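Local coordinates for protein putative cathepsin d (Ixodes ricinus, PDB 5N7Q) that probably cleaves peptide bonds inside protein chains as a pepsin-like aspartic endopeptidase of the A1 family, and is held here with the inhibitor pepstatin A, at residues Q153-Y159 and E171-I177; S185-V191 and D331-A336. One frame throughout, in Å; residues are numbered along the deposited sequence.

Contact 1 (Q153-Y159 and E171-I177); sequences QNVFSVY and EVLFGGI
The apolar centre is the sheet face bearing Phe156, Val158, Val172 and Phe174. Phe156 (chi1 p) sends its ring away from 171-177, with CD1 4.1 Å from Val172 CG1, while Phe174 (chi1 m) swings inward until its CD1 is 4.0 Å from Phe156 CB; Val158 CG2 sits 4.3 Å from Val172 CG1. Phe141 of helix 140-146 meets the Phe156 ring edge-to-face. Strands 155-159 and 171-174 run antiparallel, axes 4.6 Å apart at 166°, in the register Phe156-Phe174 and Val158-Val172 (non-hydrogen-bonded), Ser157-Leu173 and Tyr159-Glu171 (hydrogen-bonded). Ser157 N-Leu173 O is 3.0 Å, Leu173 N-Ser157 O 2.8 Å, Tyr159 N-Glu171 O 3.0 Å and Glu171 N-Tyr159 O 2.8 Å. Within the type II turn Leu173-Gly176, Gly175 (phi/psi 87/21) donates from N to Val155 O at 2.7 Å; the turn redirects the chain, so that Ser157 OG (chi1 m) donates to Gly176 O at 2.8 Å and Val155 CG2 lies 3.9 Å from Ile177 CG1. At the polar edge one water donates to Ser157 O (3.1 Å) and Glu171 OE2 (2.8 Å). This beta hairpin thus sets an apolar face against a mixed one (Ser157, Tyr159, Leu173, Glu171), the serine hydroxyl tying turn to strand.

Contact 2 (S185-V191 and D331-A336); sequences SITYVPV and DRVGFA
Backbone pairing joins strands 187-190 and 332-336 antiparallel, axes 4.6 Å apart at 155°. Thr187-Phe335 and Val189-Val333 are hydrogen-bonded pairs, Tyr188-Gly334 and Pro190-Arg332 non-hydrogen-bonded. Thr187 N-Phe335 O is 2.9 Å, Phe335 N-Thr187 O 2.8 Å, Val189 N-Val333 O 2.8 Å and Val333 N-Val189 O 2.9 Å; Val191 N-Asp331 O, 2.9 Å, extends the ladder. Asp331 (phi/psi 51/61) and Arg332 form a G1 beta bulge opposite Asp327. Strand 332-337 also pairs with 322-327, so 187-190 continues that sheet, consistent with the interdomain sheet of pepsin-like enzymes.

Tyr188 (chi1 m) is stacked against Arg332 (chi1 p, chi2 and chi3 t), guanidinium flat on the ring (planes at 3°), Arg332 CZ 3.5 Å from the Tyr188 centroid. Gly334 makes room: Tyr188 CD1 is 3.4 Å from Gly334 CA, and a Gly334 CB would clash with Tyr188 CE1 (2.6 Å). Arg332 NE also forms a salt bridge with Asp327.

On the other face Val189 CG1 is 4.0 Å from Val333 CB and 4.4 Å from Phe335 CE2; Val191 CG2 flanks them, 4.2 Å from Val333 CG2.

One water accepts a hydrogen bond from Thr187 OG1 (2.8 Å) and donates to Phe335 O (3.0 Å); another joins Tyr188 OH (2.8 Å) to Arg332 NH2 (3.2 Å). Arginine charge is therefore shared between a pi face and a carboxylate; Val189, Val333 and Phe335 make the reverse face mainly apolar, Thr187 at its watered end.

Overall arrangement
Contacts 1 and 2 lie in series along the chain, their centres about 13 Å apart, and belong to one sheet. Strand 322-327 bridges them, pairing antiparallel with 155-160 on one edge and with 332-337 on the other; this is consistent with the interdomain sheet beneath the cleft of pepsin-like enzymes. They also touch directly: Ile177 CD1 is 3.7 Å from Tyr188 OH, and Ile177 CG2 is 4.1 Å from Ile186 CD1. Toward the predicted catalytic pair, the Phe156 side chain is about 9 Å from that of Asp36 and 10 Å from that of Asp227, while the Phe335 side chain is about 10 Å from that of Asp227.

Contact 1 (Q153-Y159 and E171-I177)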
loop_
_atom_site.group_PDB
_atom_site.type_symbol
_atom_site.label_atom_id
_atom_site.label_comp_id
_atom_site.label_asym_id
_atom_site.label_seq_id
_atom_site.Cartn_x
_atom_site.Cartn_y
_atom_site.Cartn_z
ATOM N N GLN A 153 -8.005 -19.873 7.316
ATOM C CA GLN A 153 -7.731 -18.529 7.799
ATOM C C GLN A 153 -7.357 -17.643 6.611
ATOM O O GLN A 153 -6.176 -17.350 6.380
ATOM C CB GLN A 153 -6.638 -18.602 8.871
ATOM C CG GLN A 153 -6.164 -17.284 9.479
ATOM C CD GLN A 153 -7.261 -16.456 10.145
ATOM O OE1 GLN A 153 -8.402 -16.421 9.683
ATOM N NE2 GLN A 153 -6.909 -15.751 11.223
ATOM N N ASN A 154 -8.375 -17.205 5.874
ATOM C CA ASN A 154 -8.185 -16.457 4.634
ATOM C C ASN A 154 -8.097 -14.954 4.922
ATOM O O ASN A 154 -8.952 -14.160 4.528
ATOM C CB ASN A 154 -9.261 -16.779 3.606
ATOM C CG ASN A 154 -9.246 -18.230 3.213
ATOM O OD1 ASN A 154 -8.254 -18.731 2.674
ATOM N ND2 ASN A 154 -10.327 -18.938 3.522
ATOM N N VAL A 155 -7.032 -14.612 5.629
ATOM C CA VAL A 155 -6.684 -13.232 5.958
ATOM C C VAL A 155 -5.210 -13.032 5.704
ATOM O O VAL A 155 -4.442 -13.982 5.634
ATOM C CB VAL A 155 -6.984 -12.895 7.452
ATOM C CG1 VAL A 155 -8.376 -13.364 7.859
ATOM C CG2 VAL A 155 -5.892 -13.406 8.390
ATOM N N PHE A 156 -4.815 -11.767 5.540
ATOM C CA PHE A 156 -3.406 -11.408 5.600
ATOM C C PHE A 156 -3.277 -10.162 6.451
ATOM O O PHE A 156 -4.177 -9.322 6.486
ATOM C CB PHE A 156 -2.758 -11.256 4.215
ATOM C CG PHE A 156 -3.382 -10.219 3.332
ATOM C CD1 PHE A 156 -2.955 -8.893 3.386
ATOM C CD2 PHE A 156 -4.430 -10.534 2.462
ATOM C CE1 PHE A 156 -3.535 -7.931 2.582
ATOM C CE2 PHE A 156 -5.004 -9.557 1.643
ATOM C CZ PHE A 156 -4.552 -8.249 1.721
ATOM N N SER A 157 -2.182 -10.098 7.190
ATOM C CA SER A 157 -1.968 -9.033 8.155
ATOM C C SER A 157 -0.645 -8.307 7.912
ATOM O O SER A 157 0.369 -8.953 7.651
ATOM C CB SER A 157 -1.958 -9.598 9.561
ATOM O OG SER A 157 -3.174 -10.269 9.837
ATOM N N VAL A 158 -0.664 -6.976 7.971
ATOM C CA VAL A 158 0.466 -6.158 7.559
ATOM C C VAL A 158 1.048 -5.316 8.706
ATOM O O VAL A 158 0.352 -4.568 9.362
ATOM C CB VAL A 158 0.078 -5.226 6.385
ATOM C CG1 VAL A 158 1.291 -4.399 5.973
ATOM C CG2 VAL A 158 -0.512 -6.010 5.207
ATOM N N TYR A 159 2.333 -5.530 8.956
ATOM C CA TYR A 159 3.150 -4.725 9.836
ATOM C C TYR A 159 4.090 -3.879 8.987
ATOM O O TYR A 159 4.827 -4.443 8.159
ATOM C CB TYR A 159 3.968 -5.650 10.767
ATOM C CG TYR A 159 5.102 -4.951 11.468
ATOM C CD1 TYR A 159 4.865 -3.875 12.312
ATOM C CD2 TYR A 159 6.425 -5.332 11.245
ATOM C CE1 TYR A 159 5.902 -3.184 12.909
ATOM C CE2 TYR A 159 7.474 -4.676 11.874
ATOM C CZ TYR A 159 7.207 -3.606 12.705
ATOM O OH TYR A 159 8.252 -2.922 13.302
ATOM N N GLU A 171 6.288 -6.715 7.409
ATOM C CA GLU A 171 5.875 -8.073 7.086
ATOM C C GLU A 171 4.487 -8.064 6.517
ATOM O O GLU A 171 3.622 -7.392 7.053
ATOM C CB GLU A 171 5.893 -8.948 8.336
ATOM C CG GLU A 171 5.337 -10.347 8.146
ATOM C CD GLU A 171 5.383 -11.156 9.421
ATOM O OE1 GLU A 171 6.440 -11.788 9.614
ATOM O OE2 GLU A 171 4.435 -11.102 10.244
ATOM N N VAL A 172 4.267 -8.860 5.476
ATOM C CA VAL A 172 2.908 -9.277 5.124
ATOM C C VAL A 172 2.772 -10.734 5.542
ATOM O O VAL A 172 3.507 -11.569 5.027
ATOM C CB VAL A 172 2.587 -9.106 3.626
ATOM C CG1 VAL A 172 1.140 -9.485 3.387
ATOM C CG2 VAL A 172 2.832 -7.675 3.138
ATOM N N LEU A 173 1.871 -11.024 6.474
ATOM C CA LEU A 173 1.654 -12.394 6.930
ATOM C C LEU A 173 0.459 -12.976 6.219
ATOM O O LEU A 173 -0.686 -12.605 6.491
ATOM C CB LEU A 173 1.464 -12.435 8.437
ATOM C CG LEU A 173 1.263 -13.829 9.039
ATOM C CD1 LEU A 173 2.490 -14.683 8.829
ATOM C CD2 LEU A 173 1.012 -13.680 10.525
ATOM N N PHE A 174 0.718 -13.899 5.305
ATOM C CA PHE A 174 -0.363 -14.552 4.569
ATOM C C PHE A 174 -0.958 -15.717 5.360
ATOM O O PHE A 174 -0.240 -16.665 5.672
ATOM C CB PHE A 174 0.144 -15.023 3.199
ATOM C CG PHE A 174 0.475 -13.884 2.269
ATOM C CD1 PHE A 174 -0.528 -13.273 1.542
ATOM C CD2 PHE A 174 1.755 -13.382 2.160
ATOM C CE1 PHE A 174 -0.253 -12.194 0.716
ATOM C CE2 PHE A 174 2.040 -12.312 1.320
ATOM C CZ PHE A 174 1.038 -11.732 0.592
ATOM N N GLY A 175 -2.248 -15.634 5.686
ATOM C CA GLY A 175 -2.909 -16.732 6.394
ATOM C C GLY A 175 -2.802 -16.668 7.900
ATOM O O GLY A 175 -2.985 -17.656 8.589
ATOM N N GLY A 176 -2.542 -15.487 8.443
ATOM C CA GLY A 176 -2.510 -15.365 9.892
ATOM C C GLY A 176 -2.529 -13.937 10.392
ATOM O O GLY A 176 -2.378 -12.979 9.598
ATOM N N ILE A 177 -2.713 -13.807 11.707
ATOM C CA ILE A 177 -2.648 -12.530 12.441
ATOM C C ILE A 177 -1.661 -12.751 13.569
ATOM O O ILE A 177 -1.883 -13.639 14.372
ATOM C CB ILE A 177 -4.020 -12.150 13.065
ATOM C CG1 ILE A 177 -5.158 -12.179 12.037
ATOM C CG2 ILE A 177 -3.917 -10.794 13.749
ATOM C CD1 ILE A 177 -6.554 -12.027 12.638
HETATM O O HOH W 1 2.193 -9.442 10.104
#

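Contact 2 (S185-V191 and D331-A336)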
loop_
_atom_site.group_PDB
_atom_site.type_symbol
_atom_site.label_atom_id
_atom_site.label_comp_id
_atom_site.label_asym_id
_atom_site.label_seq_id
_atom_site.Cartn_x
_atom_site.Cartn_y
_atom_site.Cartn_z
ATOM N N SER A 185 -6.579 -4.935 21.652
ATOM C CA SER A 185 -7.567 -5.708 20.907
ATOM C C SER A 185 -7.769 -5.087 19.536
ATOM O O SER A 185 -7.635 -3.865 19.367
ATOM C CB SER A 185 -8.906 -5.707 21.641
ATOM O OG SER A 185 -9.472 -4.405 21.671
ATOM N N ILE A 186 -8.061 -5.926 18.565
ATOM C CA ILE A 186 -8.371 -5.488 17.210
ATOM C C ILE A 186 -9.747 -4.853 17.178
ATOM O O ILE A 186 -10.712 -5.403 17.740
ATOM C CB ILE A 186 -8.323 -6.686 16.237
ATOM C CG1 ILE A 186 -6.900 -7.227 16.110
ATOM C CG2 ILE A 186 -8.715 -6.253 14.839
ATOM C CD1 ILE A 186 -6.818 -8.649 15.597
ATOM N N THR A 187 -9.824 -3.704 16.508
ATOM C CA THR A 187 -11.119 -3.103 16.091
ATOM C C THR A 187 -11.405 -3.406 14.633
ATOM O O THR A 187 -10.598 -3.057 13.775
ATOM C CB THR A 187 -11.056 -1.580 16.270
ATOM O OG1 THR A 187 -10.830 -1.293 17.651
ATOM C CG2 THR A 187 -12.362 -0.926 15.860
ATOM N N TYR A 188 -12.559 -4.032 14.357
ATOM C CA TYR A 188 -12.939 -4.349 12.988
ATOM C C TYR A 188 -13.928 -3.336 12.443
ATOM O O TYR A 188 -14.723 -2.772 13.194
ATOM C CB TYR A 188 -13.513 -5.766 12.918
ATOM C CG TYR A 188 -12.456 -6.847 12.995
ATOM C CD1 TYR A 188 -11.641 -7.104 11.914
ATOM C CD2 TYR A 188 -12.279 -7.604 14.156
ATOM C CE1 TYR A 188 -10.658 -8.083 11.958
ATOM C CE2 TYR A 188 -11.297 -8.597 14.226
ATOM C CZ TYR A 188 -10.501 -8.847 13.115
ATOM O OH TYR A 188 -9.525 -9.810 13.151
ATOM N N VAL A 189 -13.857 -3.119 11.138
ATOM C CA VAL A 189 -14.793 -2.292 10.374
ATOM C C VAL A 189 -15.191 -3.125 9.130
ATOM O O VAL A 189 -14.336 -3.716 8.470
ATOM C CB VAL A 189 -14.198 -0.899 10.021
ATOM C CG1 VAL A 189 -12.966 -0.998 9.137
ATOM C CG2 VAL A 189 -15.267 0.009 9.451
ATOM N N PRO A 190 -16.479 -3.208 8.816
ATOM C CA PRO A 190 -16.848 -4.010 7.646
ATOM C C PRO A 190 -16.484 -3.318 6.348
ATOM O O PRO A 190 -16.628 -2.091 6.225
ATOM C CB PRO A 190 -18.372 -4.127 7.744
ATOM C CG PRO A 190 -18.799 -3.042 8.647
ATOM C CD PRO A 190 -17.653 -2.676 9.537
ATOM N N VAL A 191 -16.034 -4.077 5.357
ATOM C CA VAL A 191 -15.859 -3.495 4.013
ATOM C C VAL A 191 -17.237 -3.062 3.492
ATOM O O VAL A 191 -18.234 -3.730 3.711
ATOM C CB VAL A 191 -15.144 -4.492 3.059
ATOM C CG1 VAL A 191 -15.157 -4.039 1.611
ATOM C CG2 VAL A 191 -13.728 -4.771 3.545
ATOM N N ASP A 331 -14.948 -10.226 4.927
ATOM C CA ASP A 331 -14.925 -8.935 4.234
ATOM C C ASP A 331 -14.891 -7.770 5.244
ATOM O O ASP A 331 -15.816 -6.970 5.354
ATOM C CB ASP A 331 -16.138 -8.809 3.286
ATOM C CG ASP A 331 -15.980 -9.659 2.021
ATOM O OD1 ASP A 331 -14.839 -9.817 1.522
ATOM O OD2 ASP A 331 -16.988 -10.214 1.513
ATOM N N ARG A 332 -13.834 -7.761 6.032
ATOM C CA ARG A 332 -13.658 -6.730 7.057
ATOM C C ARG A 332 -12.167 -6.408 7.179
ATOM O O ARG A 332 -11.292 -7.152 6.723
ATOM C CB ARG A 332 -14.257 -7.190 8.383
ATOM C CG ARG A 332 -13.553 -8.378 9.013
ATOM C CD ARG A 332 -14.262 -8.915 10.226
ATOM N NE ARG A 332 -13.493 -10.028 10.782
ATOM C CZ ARG A 332 -13.591 -10.484 12.026
ATOM N NH1 ARG A 332 -14.471 -9.966 12.874
ATOM N NH2 ARG A 332 -12.839 -11.511 12.387
ATOM N N VAL A 333 -11.916 -5.235 7.743
ATOM C CA VAL A 333 -10.576 -4.719 8.015
ATOM C C VAL A 333 -10.460 -4.555 9.511
ATOM O O VAL A 333 -11.373 -4.004 10.139
ATOM C CB VAL A 333 -10.283 -3.391 7.278
ATOM C CG1 VAL A 333 -8.875 -2.887 7.650
ATOM C CG2 VAL A 333 -10.409 -3.538 5.762
ATOM N N GLY A 334 -9.324 -4.989 10.066
ATOM C CA GLY A 334 -9.064 -4.872 11.496
ATOM C C GLY A 334 -7.870 -3.935 11.707
ATOM O O GLY A 334 -6.880 -4.000 10.948
ATOM N N PHE A 335 -7.927 -3.130 12.785
ATOM C CA PHE A 335 -6.826 -2.233 13.155
ATOM C C PHE A 335 -6.491 -2.450 14.636
ATOM O O PHE A 335 -7.383 -2.536 15.471
ATOM C CB PHE A 335 -7.154 -0.751 12.944
ATOM C CG PHE A 335 -7.391 -0.369 11.509
ATOM C CD1 PHE A 335 -6.355 -0.394 10.576
ATOM C CD2 PHE A 335 -8.652 0.009 11.091
ATOM C CE1 PHE A 335 -6.584 -0.028 9.255
ATOM C CE2 PHE A 335 -8.882 0.358 9.775
ATOM C CZ PHE A 335 -7.866 0.339 8.864
ATOM N N ALA A 336 -5.212 -2.484 14.955
ATOM C CA ALA A 336 -4.767 -2.486 16.361
ATOM C C ALA A 336 -3.472 -1.691 16.492
ATOM O O ALA A 336 -2.658 -1.690 15.601
ATOM C CB ALA A 336 -4.567 -3.895 16.880
HETATM O O HOH W 2 -8.120 -1.408 18.142
HETATM O O HOH W 3 -9.890 -11.751 11.194
HETATM O O HOH W 4 -18.556 -6.305 4.457
#